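Local coordinates for D-galactonate dehydratase family member SEN1436 (Salmonella enterica subsp. enterica serovar Enteritidis, PDB 3TW9), which catalyses, with low activity and with magnesium as cofactor, the dehydration of D-gluconate to 2-dehydro-3-deoxy-D-gluconate, at residues A131-V135 and Y136-G140; E251-P255 and V256-N260; K263-Q267 and Y268-Y272. All blocks are in the same frame, centred on the assembly; numbering follows the deposited sequence.

Interaction 1: residues A131-V135 and Y136-G140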
loop_
_atom_site.group_PDB
_atom_site.type_symbol
_atom_site.label_atom_id
_atom_site.label_comp_id
_atom_site.label_asym_id
_atom_site.label_seq_id
_atom_site.Cartn_x
_atom_site.Cartn_y
_atom_site.Cartn_z
ATOM N N ALA C 131 -2.487 19.628 -8.179
ATOM C CA ALA C 131 -1.055 19.394 -8.355
ATOM C C ALA C 131 -0.548 19.632 -9.781
ATOM O O ALA C 131 0.657 19.591 -10.021
ATOM C CB ALA C 131 -0.730 17.985 -7.930
ATOM N N GLY C 132 -1.468 19.866 -10.713
ATOM C CA GLY C 132 -1.139 19.850 -12.133
ATOM C C GLY C 132 -0.506 18.540 -12.604
ATOM O O GLY C 132 0.441 18.554 -13.395
ATOM N N MET C 133 -1.000 17.401 -12.112
ATOM C CA MET C 133 -0.429 16.118 -12.534
ATOM C C MET C 133 -1.463 15.014 -12.586
ATOM O O MET C 133 -2.458 15.083 -11.861
ATOM C CB MET C 133 0.865 15.741 -11.743
ATOM C CG MET C 133 0.800 15.672 -10.252
ATOM S SD MET C 133 2.454 15.478 -9.488
ATOM C CE MET C 133 3.339 16.990 -9.851
ATOM N N PRO C 134 -1.274 14.039 -13.500
ATOM C CA PRO C 134 -2.189 12.933 -13.580
ATOM C C PRO C 134 -2.176 12.182 -12.254
ATOM O O PRO C 134 -1.180 12.248 -11.529
ATOM C CB PRO C 134 -1.591 12.068 -14.680
ATOM C CG PRO C 134 -0.801 13.010 -15.534
ATOM C CD PRO C 134 -0.228 13.960 -14.546
ATOM N N VAL C 135 -3.273 11.481 -11.946
ATOM C CA VAL C 135 -3.330 10.661 -10.736
ATOM C C VAL C 135 -2.188 9.616 -10.711
ATOM O O VAL C 135 -1.580 9.412 -9.655
ATOM C CB VAL C 135 -4.740 10.017 -10.528
ATOM C CG1 VAL C 135 -4.716 8.957 -9.428
ATOM C CG2 VAL C 135 -5.756 11.093 -10.142
ATOM N N TYR C 136 -1.863 8.995 -11.857
ATOM C CA TYR C 136 -0.735 8.033 -11.906
ATOM C C TYR C 136 0.570 8.664 -11.429
ATOM O O TYR C 136 1.402 7.996 -10.840
ATOM C CB TYR C 136 -0.571 7.333 -13.280
ATOM C CG TYR C 136 -0.219 8.245 -14.469
ATOM C CD1 TYR C 136 1.074 8.756 -14.647
ATOM C CD2 TYR C 136 -1.174 8.518 -15.450
ATOM C CE1 TYR C 136 1.383 9.558 -15.751
ATOM C CE2 TYR C 136 -0.873 9.311 -16.564
ATOM C CZ TYR C 136 0.404 9.823 -16.704
ATOM O OH TYR C 136 0.684 10.607 -17.799
ATOM N N ASP C 137 0.740 9.971 -11.650
ATOM C CA ASP C 137 1.951 10.644 -11.199
ATOM C C ASP C 137 1.935 10.913 -9.700
ATOM O O ASP C 137 2.981 10.820 -9.055
ATOM C CB ASP C 137 2.185 11.956 -11.987
ATOM C CG ASP C 137 2.996 11.746 -13.255
ATOM O OD1 ASP C 137 3.664 10.694 -13.412
ATOM O OD2 ASP C 137 2.966 12.647 -14.107
ATOM N N LEU C 138 0.757 11.205 -9.134
ATOM C CA LEU C 138 0.629 11.302 -7.658
ATOM C C LEU C 138 1.001 9.984 -6.956
ATOM O O LEU C 138 1.577 9.983 -5.853
ATOM C CB LEU C 138 -0.802 11.646 -7.242
ATOM C CG LEU C 138 -1.375 12.987 -7.695
ATOM C CD1 LEU C 138 -2.813 13.086 -7.238
ATOM C CD2 LEU C 138 -0.544 14.077 -7.079
ATOM N N LEU C 139 0.670 8.883 -7.621
ATOM C CA LEU C 139 0.805 7.539 -7.056
ATOM C C LEU C 139 2.186 6.898 -7.258
ATOM O O LEU C 139 2.412 5.771 -6.799
ATOM C CB LEU C 139 -0.302 6.647 -7.619
ATOM C CG LEU C 139 -1.749 7.011 -7.249
ATOM C CD1 LEU C 139 -2.719 6.083 -7.936
ATOM C CD2 LEU C 139 -1.979 6.993 -5.724
ATOM N N GLY C 140 3.116 7.625 -7.891
ATOM C CA GLY C 140 4.489 7.133 -8.066
ATOM C C GLY C 140 5.063 7.235 -9.480
ATOM O O GLY C 140 6.218 6.861 -9.712
#
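The pyrrolidine ring of Pro134 lies over one face of the Tyr136 ring in a CH-pi contact, its CB 3.6 Å from the centroid of that ring and displaced toward the rim. Tyr136 reaches back under the proline because its CG sits between the backbone N and the carbonyl carbon (chi1 64°). On the next residue, the Asp137 side chain runs beside Pro134 in the same direction, with OD2 3.5 Å from the proline CD.

Apolar contacts form two further groups. Leu138 CD2 meets Met133 CG at 3.8 Å and Ala131 CB at 4.0 Å; separately, Val135 CG1 lies alongside Leu139 CD1, one turn further on.

Backbone hydrogen bonds start the short helix 135-138. Pro134, its N-cap, offers one carbonyl O to two donors: Leu138 N approaches in the carbonyl plane at 3.3 Å, and Asp137 N from well above it at 3.0 Å. Leu139 N bonds to Val135 O.

Gly132, with positive phi, closes helix 110-131 in a Schellman motif, and Gly140 ends helix 135-138 in the same way. The short helix packs against His365 and Leu368 of helix 357-369 and Trp124 of helix 110-131, while Leu138 meets Leu138 of the second subunit.

Interaction 2: residues E251-P255 and V256-N260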
loop_
_atom_site.group_PDB
_atom_site.type_symbol
_atom_site.label_atom_id
_atom_site.label_comp_id
_atom_site.label_asym_id
_atom_site.label_seq_id
_atom_site.Cartn_x
_atom_site.Cartn_y
_atom_site.Cartn_z
ATOM N N GLU C 251 -18.167 -18.418 -11.803
ATOM C CA GLU C 251 -18.867 -19.084 -10.701
ATOM C C GLU C 251 -19.947 -20.103 -11.114
ATOM O O GLU C 251 -20.851 -20.411 -10.322
ATOM C CB GLU C 251 -19.389 -18.038 -9.658
ATOM C CG GLU C 251 -20.537 -17.067 -10.106
ATOM C CD GLU C 251 -21.138 -16.227 -8.987
ATOM O OE1 GLU C 251 -22.121 -15.470 -9.212
ATOM O OE2 GLU C 251 -20.624 -16.286 -7.865
ATOM N N ARG C 252 -19.833 -20.659 -12.324
ATOM C CA ARG C 252 -20.937 -21.455 -12.898
ATOM C C ARG C 252 -20.951 -22.953 -12.545
ATOM O O ARG C 252 -21.931 -23.646 -12.838
ATOM C CB ARG C 252 -21.010 -21.249 -14.423
ATOM C CG ARG C 252 -21.526 -19.853 -14.808
ATOM C CD ARG C 252 -21.435 -19.618 -16.315
ATOM N NE ARG C 252 -20.062 -19.593 -16.834
ATOM C CZ ARG C 252 -19.725 -19.854 -18.101
ATOM N NH1 ARG C 252 -20.665 -20.183 -18.985
ATOM N NH2 ARG C 252 -18.447 -19.808 -18.486
ATOM N N VAL C 253 -19.891 -23.453 -11.900
ATOM C CA VAL C 253 -19.787 -24.897 -11.627
ATOM C C VAL C 253 -19.468 -25.152 -10.155
ATOM O O VAL C 253 -19.106 -24.212 -9.451
ATOM C CB VAL C 253 -18.717 -25.616 -12.499
ATOM C CG1 VAL C 253 -19.055 -25.517 -14.005
ATOM C CG2 VAL C 253 -17.300 -25.085 -12.228
ATOM N N THR C 254 -19.621 -26.401 -9.704
ATOM C CA THR C 254 -19.288 -26.727 -8.300
ATOM C C THR C 254 -17.786 -26.628 -8.149
ATOM O O THR C 254 -17.027 -26.736 -9.139
ATOM C CB THR C 254 -19.700 -28.160 -7.861
ATOM O OG1 THR C 254 -18.975 -29.128 -8.647
ATOM C CG2 THR C 254 -21.205 -28.350 -7.916
ATOM N N PRO C 255 -17.337 -26.414 -6.912
ATOM C CA PRO C 255 -15.903 -26.215 -6.756
ATOM C C PRO C 255 -15.018 -27.334 -7.282
ATOM O O PRO C 255 -14.048 -27.043 -7.975
ATOM C CB PRO C 255 -15.748 -26.032 -5.259
ATOM C CG PRO C 255 -17.032 -25.369 -4.848
ATOM C CD PRO C 255 -18.087 -26.083 -5.680
ATOM N N VAL C 256 -15.340 -28.605 -6.994
ATOM C CA VAL C 256 -14.455 -29.674 -7.455
ATOM C C VAL C 256 -14.475 -29.782 -8.998
ATOM O O VAL C 256 -13.468 -30.124 -9.612
ATOM C CB VAL C 256 -14.747 -31.032 -6.758
ATOM C CG1 VAL C 256 -16.050 -31.646 -7.248
ATOM C CG2 VAL C 256 -13.570 -32.011 -6.961
ATOM N N THR C 257 -15.615 -29.443 -9.607
ATOM C CA THR C 257 -15.677 -29.309 -11.073
ATOM C C THR C 257 -14.669 -28.259 -11.579
ATOM O O THR C 257 -13.943 -28.508 -12.550
ATOM C CB THR C 257 -17.091 -28.995 -11.530
ATOM O OG1 THR C 257 -17.964 -30.043 -11.068
ATOM C CG2 THR C 257 -17.176 -28.902 -13.058
ATOM N N ALA C 258 -14.624 -27.106 -10.915
ATOM C CA ALA C 258 -13.672 -26.037 -11.279
ATOM C C ALA C 258 -12.223 -26.453 -11.076
ATOM O O ALA C 258 -11.335 -26.100 -11.885
ATOM C CB ALA C 258 -13.980 -24.781 -10.534
ATOM N N ILE C 259 -11.975 -27.189 -9.998
ATOM C CA ILE C 259 -10.632 -27.732 -9.719
ATOM C C ILE C 259 -10.194 -28.708 -10.815
ATOM O O ILE C 259 -9.090 -28.591 -11.355
ATOM C CB ILE C 259 -10.558 -28.419 -8.317
ATOM C CG1 ILE C 259 -10.812 -27.363 -7.235
ATOM C CG2 ILE C 259 -9.193 -29.179 -8.107
ATOM C CD1 ILE C 259 -10.894 -27.898 -5.768
ATOM N N ASN C 260 -11.087 -29.637 -11.180
ATOM C CA ASN C 260 -10.786 -30.536 -12.269
ATOM C C ASN C 260 -10.559 -29.806 -13.605
ATOM O O ASN C 260 -9.668 -30.175 -14.373
ATOM C CB ASN C 260 -11.884 -31.582 -12.406
ATOM C CG ASN C 260 -11.455 -32.744 -13.220
ATOM O OD1 ASN C 260 -10.663 -33.580 -12.775
ATOM N ND2 ASN C 260 -11.966 -32.814 -14.441
#
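Pro255 occupies the first turn of helix 255-265, and its carbonyl O receives Ile259 N at 2.9 Å in a nearly straight bond (158° at the hydrogen). The proline nitrogen has no hydrogen to donate, which costs nothing here, since a backbone N in the first turn has no helical carbonyl four residues back to bond to. The bond to its CB leads away from 256-260, and the ring touches Trp284, so that the proline meets 256-260 mainly through its backbone. The same carbonyl O is also covered by side chains of the next turn: Ile259 CG1 approaches it to 3.3 Å and Ala258 CB to 3.4 Å.

Thr257 turns back toward the residues before the helix and divides its two branches between them. Its OG1, anti to the carbonyl carbon (chi1 -58°), meets Thr254 OG1 at 2.8 Å, a hydroxyl-to-hydroxyl approach close enough for a hydrogen bond whose proton is not settled. The methyl branch CG2 faces the other way, onto Val253 CB at 3.7 Å, the two side chains crossing at about a right angle.

Val253 completes the apolar side of the turn, its CG2 touching Ala258 CB at 3.7 Å. Beyond the contact, Val253 also packs on Pro221 and Tyr224, and Thr257 on Ala225, all of helix 221-239.

Thr254 holds the N-cap position, and its carbonyl O takes Ala258 N at 3.0 Å. Proline follows as the first helical residue, while the Thr254 hydroxyl turns to the hydroxyl of Thr257. This helix start follows strand 244-248, which carries the magnesium ligand Asp248, within the beta/alpha barrel domain of the enolase superfamily.

Interaction 3: residues K263-Q267 and Y268-Y272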
loop_
_atom_site.group_PDB
_atom_site.type_symbol
_atom_site.label_atom_id
_atom_site.label_comp_id
_atom_site.label_asym_id
_atom_site.label_seq_id
_atom_site.Cartn_x
_atom_site.Cartn_y
_atom_site.Cartn_z
ATOM N N LYS C 263 -7.119 -28.167 -13.739
ATOM C CA LYS C 263 -6.141 -29.212 -14.060
ATOM C C LYS C 263 -6.153 -29.611 -15.538
ATOM O O LYS C 263 -5.088 -29.726 -16.156
ATOM C CB LYS C 263 -6.329 -30.445 -13.168
ATOM C CG LYS C 263 -6.043 -30.143 -11.668
ATOM C CD LYS C 263 -6.451 -31.330 -10.764
ATOM C CE LYS C 263 -5.554 -32.553 -10.948
ATOM N NZ LYS C 263 -5.855 -33.628 -9.952
ATOM N N THR C 264 -7.343 -29.785 -16.100
ATOM C CA THR C 264 -7.456 -30.186 -17.520
ATOM C C THR C 264 -6.971 -29.109 -18.499
ATOM O O THR C 264 -6.555 -29.430 -19.613
ATOM C CB THR C 264 -8.893 -30.621 -17.892
ATOM O OG1 THR C 264 -9.812 -29.546 -17.677
ATOM C CG2 THR C 264 -9.309 -31.810 -17.050
ATOM N N LEU C 265 -7.006 -27.848 -18.063
ATOM C CA LEU C 265 -6.615 -26.696 -18.902
ATOM C C LEU C 265 -5.160 -26.292 -18.760
ATOM O O LEU C 265 -4.704 -25.404 -19.478
ATOM C CB LEU C 265 -7.508 -25.496 -18.622
ATOM C CG LEU C 265 -9.006 -25.636 -18.968
ATOM C CD1 LEU C 265 -9.753 -24.394 -18.602
ATOM C CD2 LEU C 265 -9.223 -25.957 -20.460
ATOM N N GLU C 266 -4.438 -26.917 -17.824
ATOM C CA GLU C 266 -2.984 -26.686 -17.664
ATOM C C GLU C 266 -2.180 -26.732 -18.957
ATOM O O GLU C 266 -1.395 -25.835 -19.218
ATOM C CB GLU C 266 -2.379 -27.674 -16.663
ATOM C CG GLU C 266 -2.436 -27.146 -15.263
ATOM C CD GLU C 266 -1.947 -28.098 -14.198
ATOM O OE1 GLU C 266 -0.976 -28.866 -14.403
ATOM O OE2 GLU C 266 -2.558 -28.052 -13.119
ATOM N N GLN C 267 -2.405 -27.781 -19.755
ATOM C CA GLN C 267 -1.661 -28.011 -20.991
ATOM C C GLN C 267 -1.870 -26.898 -22.040
ATOM O O GLN C 267 -1.084 -26.779 -22.981
ATOM C CB GLN C 267 -2.067 -29.353 -21.602
ATOM C CG GLN C 267 -3.556 -29.453 -21.894
ATOM C CD GLN C 267 -4.005 -30.852 -22.287
ATOM O OE1 GLN C 267 -3.468 -31.455 -23.212
ATOM N NE2 GLN C 267 -5.006 -31.366 -21.580
ATOM N N TYR C 268 -2.925 -26.097 -21.873
ATOM C CA TYR C 268 -3.263 -25.043 -22.854
ATOM C C TYR C 268 -2.709 -23.670 -22.476
ATOM O O TYR C 268 -2.874 -22.692 -23.236
ATOM C CB TYR C 268 -4.777 -25.000 -23.089
ATOM C CG TYR C 268 -5.321 -26.342 -23.466
ATOM C CD1 TYR C 268 -4.835 -27.011 -24.601
ATOM C CD2 TYR C 268 -6.305 -26.966 -22.696
ATOM C CE1 TYR C 268 -5.318 -28.268 -24.964
ATOM C CE2 TYR C 268 -6.799 -28.227 -23.051
ATOM C CZ TYR C 268 -6.297 -28.871 -24.189
ATOM O OH TYR C 268 -6.771 -30.115 -24.550
ATOM N N GLN C 269 -2.057 -23.623 -21.303
ATOM C CA GLN C 269 -1.270 -22.463 -20.873
ATOM C C GLN C 269 -2.073 -21.164 -20.919
ATOM O O GLN C 269 -1.667 -20.203 -21.596
ATOM C CB GLN C 269 -0.005 -22.333 -21.741
ATOM C CG GLN C 269 0.904 -23.564 -21.756
ATOM C CD GLN C 269 2.091 -23.412 -20.825
ATOM O OE1 GLN C 269 2.037 -22.649 -19.866
ATOM N NE2 GLN C 269 3.173 -24.135 -21.109
ATOM N N LEU C 270 -3.216 -21.144 -20.231
ATOM C CA LEU C 270 -4.033 -19.940 -20.148
ATOM C C LEU C 270 -3.304 -18.839 -19.396
ATOM O O LEU C 270 -2.516 -19.106 -18.492
ATOM C CB LEU C 270 -5.382 -20.232 -19.470
ATOM C CG LEU C 270 -6.492 -20.750 -20.395
ATOM C CD1 LEU C 270 -6.140 -22.089 -21.037
ATOM C CD2 LEU C 270 -7.815 -20.850 -19.654
ATOM N N PHE C 271 -3.556 -17.602 -19.784
ATOM C CA PHE C 271 -3.021 -16.464 -19.045
ATOM C C PHE C 271 -3.671 -16.412 -17.655
ATOM O O PHE C 271 -2.996 -16.193 -16.651
ATOM C CB PHE C 271 -3.284 -15.178 -19.826
ATOM C CG PHE C 271 -2.712 -13.949 -19.193
ATOM C CD1 PHE C 271 -1.369 -13.646 -19.323
ATOM C CD2 PHE C 271 -3.538 -13.068 -18.477
ATOM C CE1 PHE C 271 -0.837 -12.482 -18.733
ATOM C CE2 PHE C 271 -3.007 -11.923 -17.890
ATOM C CZ PHE C 271 -1.675 -11.623 -18.026
ATOM N N TYR C 272 -4.988 -16.607 -17.633
ATOM C CA TYR C 272 -5.673 -16.965 -16.405
ATOM C C TYR C 272 -7.020 -17.651 -16.594
ATOM O O TYR C 272 -7.677 -17.498 -17.628
ATOM C CB TYR C 272 -5.714 -15.797 -15.403
ATOM C CG TYR C 272 -6.481 -14.534 -15.694
ATOM C CD1 TYR C 272 -7.870 -14.539 -15.978
ATOM C CD2 TYR C 272 -5.833 -13.296 -15.560
ATOM C CE1 TYR C 272 -8.572 -13.307 -16.141
ATOM C CE2 TYR C 272 -6.500 -12.112 -15.735
ATOM C CZ TYR C 272 -7.852 -12.106 -16.031
ATOM O OH TYR C 272 -8.462 -10.857 -16.162
HETATM O O HOH W 1 -3.712 -23.090 -18.378
#
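Gln267 and Tyr268 lie side by side where helix 255-265 gives way to the loop before strand 272-274, an alpha-to-beta connection of the enolase-type barrel. The glutamine chain runs along one face of the phenol ring. Its CG stands almost exactly over the ring centre, 3.5 Å from the centroid, in a CH-pi contact, and the terminal amide continues over CZ and OH, stacked with its plane only 6° from that of the ring. A chi1 of 58° swings CG over the ring, and the chain stays extended beyond it. The amide is held flat by a nearly straight bond from NE2 to Thr264 O at 3.2 Å, which lies close to the amide plane.

Leu265 comes to the tyrosine from another direction, crossing it at about a right angle, and sets CD2 at the ring edge, 3.8 Å from Tyr268 CD2. Leu265 and the tyrosine both pack on Phe232 of helix 221-239.

Backbone bonds turn the chain: Tyr268 N to Leu265 O and Gln269 N to Glu266 O, each at 3.1 Å. Finally, one water donates to Leu265 O and accepts from Leu270 N, at 2.7 Å from each.

Interactions 2 and 3 lie at the two ends of helix 255-265, their centres 15 Å apart, with segments 251-255 and 268-272 leading to and from barrel strands 244-248 and 272-274. Both are near the metal site without forming it: the side chain of Val253 is about 10 Å from that of Asp248, and the side chain of Leu270 about 8 Å from that of Glu274, both magnesium ligands. Helix 221-239 packs against both. Interaction 1 belongs to a different part of the chain, away from the annotated sites and in contact with the second subunit; its centre is 42 Å from that of interaction 2 and 38 Å from that of interaction 3.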